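Local coordinates for protein putative peptidase (Chlamydophila abortus, PDB 3CE2) that is a putative zinc metallopeptidase of the M3B family, probably an oligopeptidase that degrades small bioactive peptides, at residues Q268-H273 against Y530-V535; R471-A476 against Q537-I542. All coordinates share one frame; numbering follows the deposited sequence.

In the fold
Both interactions involve the stretch of chain leading into and along helix 536-553. In interaction 1 the connection before that helix, 530-535, lies against the last turn of the short helix 266-271; in interaction 2 the first turns of helix 536-553 pack on helix 451-487. Along the chain the order is 268-273, 471-476, 530-535, 537-542, so the two pairings cross. Their centres are about 12 Å apart and they touch directly: Val535 CG1 is 3.3 Å from Gln472 OE1 and reaches Phe475 as well. Interaction 2 lies near the zinc bound by His402, His406 and Glu430, whereas interaction 1 is nearer the His484 site; both join helix 536-553 or its lead-in to other helices.

Interaction 1. Residues Q268-H273 against Y530-V535; sequences QAALYH and YYNFYV
Ala270 and Phe533 make the main contact here, with the methyl carbon CB of Ala270 lying 3.7 Å from CB of Phe533. The same methyl also approaches the aromatic ring obliquely, 4.0 Å from Phe533 CD1. Both residues point their CB toward the opposite segment, and their CA atoms are 6.4 Å apart.

The phenyl group is placed by its first torsion: CG lies beside the backbone N and anti to the carbonyl carbon (chi1 -67°). The backbone helps too, since Asn532 and Phe533 in succession take left-handed conformations, with phi of 79° and 50°, and this turns the loop so that Phe533 CB faces the helix. Its amide N is hydrogen-bonded to Glu479 OE2 on helix 451-487, while the ring meets those of His483 and Tyr281. Asn532 adds a looser flank: its OD1 stands 4.3 Å from Ala270 CB, and its own carbonyl O is 4.2 Å from that methyl.

Phe533 is buried and Asn532 exposed, so the contact runs from the interior to the surface. The side chains of Phe533 and His484, a ligand of one of the bound zinc ions, are about 8 Å apart. No hydrogen bond joins the two segments, which meet mainly through the Ala270 methyl and the CB and ring of Phe533, with Asn532 at the margin. Attraction between them is therefore largely dispersive, and a directional hold on the loop is given by the Phe533 N bond to Glu479 OE2, from outside the pair.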
loop_
_atom_site.group_PDB
_atom_site.type_symbol
_atom_site.label_atom_id
_atom_site.label_comp_id
_atom_site.label_asym_id
_atom_site.label_seq_id
_atom_site.Cartn_x
_atom_site.Cartn_y
_atom_site.Cartn_z
ATOM N N GLN A 268 -7.656 -15.887 9.991
ATOM C CA GLN A 268 -8.982 -15.332 10.341
ATOM C C GLN A 268 -8.806 -14.145 11.234
ATOM O O GLN A 268 -9.556 -13.183 11.134
ATOM C CB GLN A 268 -9.890 -16.348 11.035
ATOM C CG GLN A 268 -10.370 -17.477 10.121
ATOM C CD GLN A 268 -11.465 -18.354 10.743
ATOM O OE1 GLN A 268 -11.449 -18.640 11.945
ATOM N NE2 GLN A 268 -12.416 -18.790 9.911
ATOM N N ALA A 269 -7.805 -14.212 12.105
ATOM C CA ALA A 269 -7.496 -13.084 12.980
ATOM C C ALA A 269 -7.154 -11.842 12.172
ATOM O O ALA A 269 -7.598 -10.751 12.490
ATOM C CB ALA A 269 -6.358 -13.428 13.956
ATOM N N ALA A 270 -6.366 -12.021 11.124
ATOM C CA ALA A 270 -5.944 -10.907 10.282
ATOM C C ALA A 270 -7.014 -10.425 9.303
ATOM O O ALA A 270 -7.026 -9.266 8.920
ATOM C CB ALA A 270 -4.678 -11.294 9.523
ATOM N N LEU A 271 -7.902 -11.314 8.886
ATOM C CA LEU A 271 -8.868 -10.981 7.841
ATOM C C LEU A 271 -10.151 -10.388 8.399
ATOM O O LEU A 271 -11.002 -9.890 7.655
ATOM C CB LEU A 271 -9.221 -12.226 7.023
ATOM C CG LEU A 271 -8.156 -12.839 6.121
ATOM C CD1 LEU A 271 -8.831 -13.750 5.141
ATOM C CD2 LEU A 271 -7.389 -11.790 5.375
ATOM N N TYR A 272 -10.287 -10.429 9.709
ATOM C CA TYR A 272 -11.548 -10.081 10.344
ATOM C C TYR A 272 -11.860 -8.594 10.262
ATOM O O TYR A 272 -12.976 -8.200 9.921
ATOM C CB TYR A 272 -11.543 -10.545 11.805
ATOM C CG TYR A 272 -12.891 -10.471 12.473
ATOM C CD1 TYR A 272 -13.919 -11.364 12.135
ATOM C CD2 TYR A 272 -13.150 -9.496 13.432
ATOM C CE1 TYR A 272 -15.165 -11.285 12.749
ATOM C CE2 TYR A 272 -14.376 -9.421 14.065
ATOM C CZ TYR A 272 -15.385 -10.307 13.725
ATOM O OH TYR A 272 -16.601 -10.197 14.384
ATOM N N HIS A 273 -10.874 -7.776 10.598
ATOM C CA HIS A 273 -11.046 -6.344 10.579
ATOM C C HIS A 273 -11.780 -5.916 9.304
ATOM O O HIS A 273 -12.795 -5.223 9.350
ATOM C CB HIS A 273 -9.676 -5.656 10.690
ATOM C CG HIS A 273 -9.745 -4.157 10.641
ATOM N ND1 HIS A 273 -10.640 -3.423 11.401
ATOM C CD2 HIS A 273 -9.029 -3.253 9.925
ATOM C CE1 HIS A 273 -10.478 -2.136 11.146
ATOM N NE2 HIS A 273 -9.505 -2.005 10.259
ATOM N N TYR A 530 6.494 -7.543 6.786
ATOM C CA TYR A 530 5.735 -8.274 5.760
ATOM C C TYR A 530 4.992 -9.432 6.354
ATOM O O TYR A 530 4.433 -10.244 5.643
ATOM C CB TYR A 530 6.604 -8.752 4.603
ATOM C CG TYR A 530 7.046 -7.578 3.819
ATOM C CD1 TYR A 530 6.123 -6.803 3.152
ATOM C CD2 TYR A 530 8.369 -7.187 3.816
ATOM C CE1 TYR A 530 6.498 -5.701 2.475
ATOM C CE2 TYR A 530 8.766 -6.085 3.140
ATOM C CZ TYR A 530 7.825 -5.334 2.471
ATOM O OH TYR A 530 8.224 -4.211 1.785
ATOM N N TYR A 531 4.944 -9.490 7.671
ATOM C CA TYR A 531 4.097 -10.488 8.282
ATOM C C TYR A 531 2.807 -9.949 8.963
ATOM O O TYR A 531 2.623 -8.744 9.217
ATOM C CB TYR A 531 4.934 -11.465 9.128
ATOM C CG TYR A 531 5.923 -12.230 8.266
ATOM C CD1 TYR A 531 5.693 -13.546 7.938
ATOM C CD2 TYR A 531 7.044 -11.627 7.740
ATOM C CE1 TYR A 531 6.564 -14.270 7.126
ATOM C CE2 TYR A 531 7.933 -12.347 6.928
ATOM C CZ TYR A 531 7.679 -13.680 6.630
ATOM O OH TYR A 531 8.513 -14.446 5.840
ATOM N N ASN A 532 1.913 -10.894 9.212
ATOM C CA ASN A 532 0.513 -10.628 9.512
ATOM C C ASN A 532 -0.326 -10.328 8.265
ATOM O O ASN A 532 -1.107 -9.398 8.218
ATOM C CB ASN A 532 0.327 -9.590 10.615
ATOM C CG ASN A 532 -0.847 -9.934 11.523
ATOM O OD1 ASN A 532 -1.090 -11.107 11.835
ATOM N ND2 ASN A 532 -1.589 -8.916 11.933
ATOM N N PHE A 533 -0.127 -11.145 7.247
ATOM C CA PHE A 533 -1.092 -11.280 6.194
ATOM C C PHE A 533 -1.566 -9.969 5.604
ATOM O O PHE A 533 -2.768 -9.728 5.519
ATOM C CB PHE A 533 -2.302 -12.032 6.724
ATOM C CG PHE A 533 -2.016 -13.460 7.076
ATOM C CD1 PHE A 533 -1.858 -13.843 8.403
ATOM C CD2 PHE A 533 -1.909 -14.423 6.079
ATOM C CE1 PHE A 533 -1.589 -15.144 8.727
ATOM C CE2 PHE A 533 -1.656 -15.740 6.400
ATOM C CZ PHE A 533 -1.496 -16.101 7.719
ATOM N N TYR A 534 -0.655 -9.117 5.177
ATOM C CA TYR A 534 -1.142 -7.961 4.469
ATOM C C TYR A 534 -0.677 -7.954 3.022
ATOM O O TYR A 534 -1.350 -7.402 2.142
ATOM C CB TYR A 534 -0.839 -6.657 5.232
ATOM C CG TYR A 534 0.485 -6.016 4.934
ATOM C CD1 TYR A 534 0.589 -5.072 3.915
ATOM C CD2 TYR A 534 1.613 -6.318 5.699
ATOM C CE1 TYR A 534 1.792 -4.457 3.606
ATOM C CE2 TYR A 534 2.872 -5.715 5.443
ATOM N N VAL A 535 0.452 -8.609 2.774
ATOM C CA VAL A 535 0.993 -8.739 1.423
ATOM C C VAL A 535 0.003 -9.199 0.326
ATOM O O VAL A 535 0.015 -8.661 -0.793
ATOM C CB VAL A 535 2.305 -9.562 1.422
ATOM C CG1 VAL A 535 2.543 -10.211 0.106
ATOM C CG2 VAL A 535 3.480 -8.660 1.756
#

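Interaction 2. Residues R471-A476 against Q537-I542; sequences RQVLFA and QYATGI
The two helical segments run roughly antiparallel and come nearest at Gln472 and Ala539, whose CA atoms are 6.3 Å apart. Contact is made by two neighbouring pairs, Gln472 with Tyr538 and Val473 with Ala539.

Gln472 sets its CG beside the backbone N and then bends at chi2 (-58°), which folds the amide against the tyrosine instead of sending it straight out. The aliphatic part leads: CG is 4.0 Å from Tyr538 CB. Beyond it the amide comes up to the edge of the ring, with CD in the ring plane and OE1 near that plane, 3.5 Å from Tyr538 CD2. Amide and ring planes are turned 59° apart, so the groups do not stack; the amide oxygen faces the C-H edge of the phenol, which would be at most weakly favourable. The nitrogen end is used differently, as NE2 is hydrogen-bonded to Ser467 O, five residues earlier on helix 451-487, which helps fix the rotation of the amide.

The second pair is wholly apolar. Val473 CG2, beside the backbone N and anti to the carbonyl carbon, lies 3.7 Å from Ala539 CB, and the small alanine lets the backbones draw close. Leu469 touches the same alanine, while Leu284 and Val288 of helix 278-289 pack on Val473, making it a junction of three helices.

Such close helix-on-helix packing builds the largely helical M3 peptidase domain. It lies near the zinc site: Tyr538 has its side chain about 6 Å from that of Glu430, which with His402 and His406 of the HExxH helix binds the metal.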
loop_
_atom_site.group_PDB
_atom_site.type_symbol
_atom_site.label_atom_id
_atom_site.label_comp_id
_atom_site.label_asym_id
_atom_site.label_seq_id
_atom_site.Cartn_x
_atom_site.Cartn_y
_atom_site.Cartn_z
ATOM N N ARG A 471 4.597 -12.775 -7.501
ATOM C CA ARG A 471 5.574 -12.862 -6.439
ATOM C C ARG A 471 4.930 -12.627 -5.087
ATOM O O ARG A 471 5.281 -13.295 -4.130
ATOM C CB ARG A 471 6.763 -11.929 -6.656
ATOM C CG ARG A 471 7.835 -12.169 -5.613
ATOM C CD ARG A 471 9.242 -12.128 -6.167
ATOM N NE ARG A 471 9.912 -10.827 -6.025
ATOM C CZ ARG A 471 10.745 -10.500 -5.032
ATOM N NH1 ARG A 471 11.317 -9.294 -5.014
ATOM N NH2 ARG A 471 11.005 -11.371 -4.059
ATOM N N GLN A 472 3.973 -11.706 -4.996
ATOM C CA GLN A 472 3.291 -11.479 -3.703
ATOM C C GLN A 472 2.423 -12.657 -3.288
ATOM O O GLN A 472 2.282 -12.957 -2.102
ATOM C CB GLN A 472 2.459 -10.211 -3.742
ATOM C CG GLN A 472 3.262 -9.011 -4.230
ATOM C CD GLN A 472 4.486 -8.767 -3.367
ATOM O OE1 GLN A 472 4.396 -8.756 -2.149
ATOM N NE2 GLN A 472 5.631 -8.571 -3.994
ATOM N N VAL A 473 1.850 -13.348 -4.264
ATOM C CA VAL A 473 0.966 -14.453 -3.939
ATOM C C VAL A 473 1.825 -15.645 -3.480
ATOM O O VAL A 473 1.466 -16.407 -2.566
ATOM C CB VAL A 473 0.075 -14.794 -5.141
ATOM C CG1 VAL A 473 -0.662 -16.095 -4.908
ATOM C CG2 VAL A 473 -0.903 -13.657 -5.406
ATOM N N LEU A 474 2.995 -15.782 -4.083
ATOM C CA LEU A 474 3.947 -16.728 -3.532
ATOM C C LEU A 474 4.154 -16.433 -2.049
ATOM O O LEU A 474 3.917 -17.324 -1.221
ATOM C CB LEU A 474 5.262 -16.693 -4.300
ATOM C CG LEU A 474 6.229 -17.866 -4.137
ATOM C CD1 LEU A 474 7.322 -17.686 -5.128
ATOM C CD2 LEU A 474 6.808 -17.907 -2.762
ATOM N N PHE A 475 4.551 -15.193 -1.704
ATOM C CA PHE A 475 4.761 -14.825 -0.294
ATOM C C PHE A 475 3.510 -15.237 0.489
ATOM O O PHE A 475 3.604 -15.846 1.579
ATOM C CB PHE A 475 5.083 -13.328 -0.045
ATOM C CG PHE A 475 6.381 -12.789 -0.727
ATOM C CD1 PHE A 475 7.418 -13.630 -1.152
ATOM C CD2 PHE A 475 6.583 -11.394 -0.871
ATOM C CE1 PHE A 475 8.608 -13.101 -1.734
ATOM C CE2 PHE A 475 7.755 -10.875 -1.441
ATOM C CZ PHE A 475 8.770 -11.741 -1.874
ATOM N N ALA A 476 2.338 -14.946 -0.073
ATOM C CA ALA A 476 1.067 -15.241 0.626
ATOM C C ALA A 476 0.862 -16.707 0.958
ATOM O O ALA A 476 0.452 -17.018 2.077
ATOM C CB ALA A 476 -0.113 -14.714 -0.126
ATOM N N GLN A 537 -2.810 -8.258 -0.098
ATOM C CA GLN A 537 -3.528 -7.060 -0.545
ATOM C C GLN A 537 -2.843 -6.354 -1.708
ATOM O O GLN A 537 -3.477 -5.588 -2.425
ATOM C CB GLN A 537 -3.744 -6.065 0.590
ATOM C CG GLN A 537 -4.225 -6.670 1.894
ATOM C CD GLN A 537 -4.458 -5.616 2.963
ATOM O OE1 GLN A 537 -4.084 -4.465 2.792
ATOM N NE2 GLN A 537 -5.082 -6.001 4.064
ATOM N N TYR A 538 -1.552 -6.582 -1.907
ATOM C CA TYR A 538 -0.893 -5.972 -3.076
ATOM C C TYR A 538 -1.457 -6.582 -4.335
ATOM O O TYR A 538 -1.761 -5.895 -5.302
ATOM C CB TYR A 538 0.621 -6.188 -3.060
ATOM C CG TYR A 538 1.352 -5.443 -1.960
ATOM C CD1 TYR A 538 0.796 -4.311 -1.359
ATOM C CD2 TYR A 538 2.609 -5.857 -1.538
ATOM C CE1 TYR A 538 1.474 -3.621 -0.352
ATOM C CE2 TYR A 538 3.299 -5.171 -0.547
ATOM C CZ TYR A 538 2.728 -4.061 0.041
ATOM O OH TYR A 538 3.420 -3.398 1.027
ATOM N N ALA A 539 -1.604 -7.898 -4.284
ATOM C CA ALA A 539 -2.142 -8.696 -5.364
ATOM C C ALA A 539 -3.627 -8.419 -5.648
ATOM O O ALA A 539 -4.027 -8.208 -6.799
ATOM C CB ALA A 539 -1.941 -10.142 -5.030
ATOM N N THR A 540 -4.450 -8.431 -4.611
ATOM C CA THR A 540 -5.858 -8.126 -4.802
ATOM C C THR A 540 -5.998 -6.714 -5.385
ATOM O O THR A 540 -6.707 -6.509 -6.355
ATOM C CB THR A 540 -6.673 -8.275 -3.491
ATOM O OG1 THR A 540 -6.042 -7.526 -2.453
ATOM C CG2 THR A 540 -6.717 -9.719 -3.051
ATOM N N GLY A 541 -5.305 -5.739 -4.815
ATOM C CA GLY A 541 -5.262 -4.407 -5.408
ATOM C C GLY A 541 -4.952 -4.418 -6.902
ATOM O O GLY A 541 -5.709 -3.857 -7.702
ATOM N N ILE A 542 -3.864 -5.064 -7.314
ATOM C CA ILE A 542 -3.564 -5.067 -8.745
ATOM C C ILE A 542 -4.603 -5.840 -9.578
ATOM O O ILE A 542 -4.975 -5.413 -10.689
ATOM C CB ILE A 542 -2.102 -5.483 -9.081
ATOM C CG1 ILE A 542 -1.851 -5.295 -10.575
ATOM C CG2 ILE A 542 -1.819 -6.913 -8.694
ATOM C CD1 ILE A 542 -0.500 -4.673 -10.882
#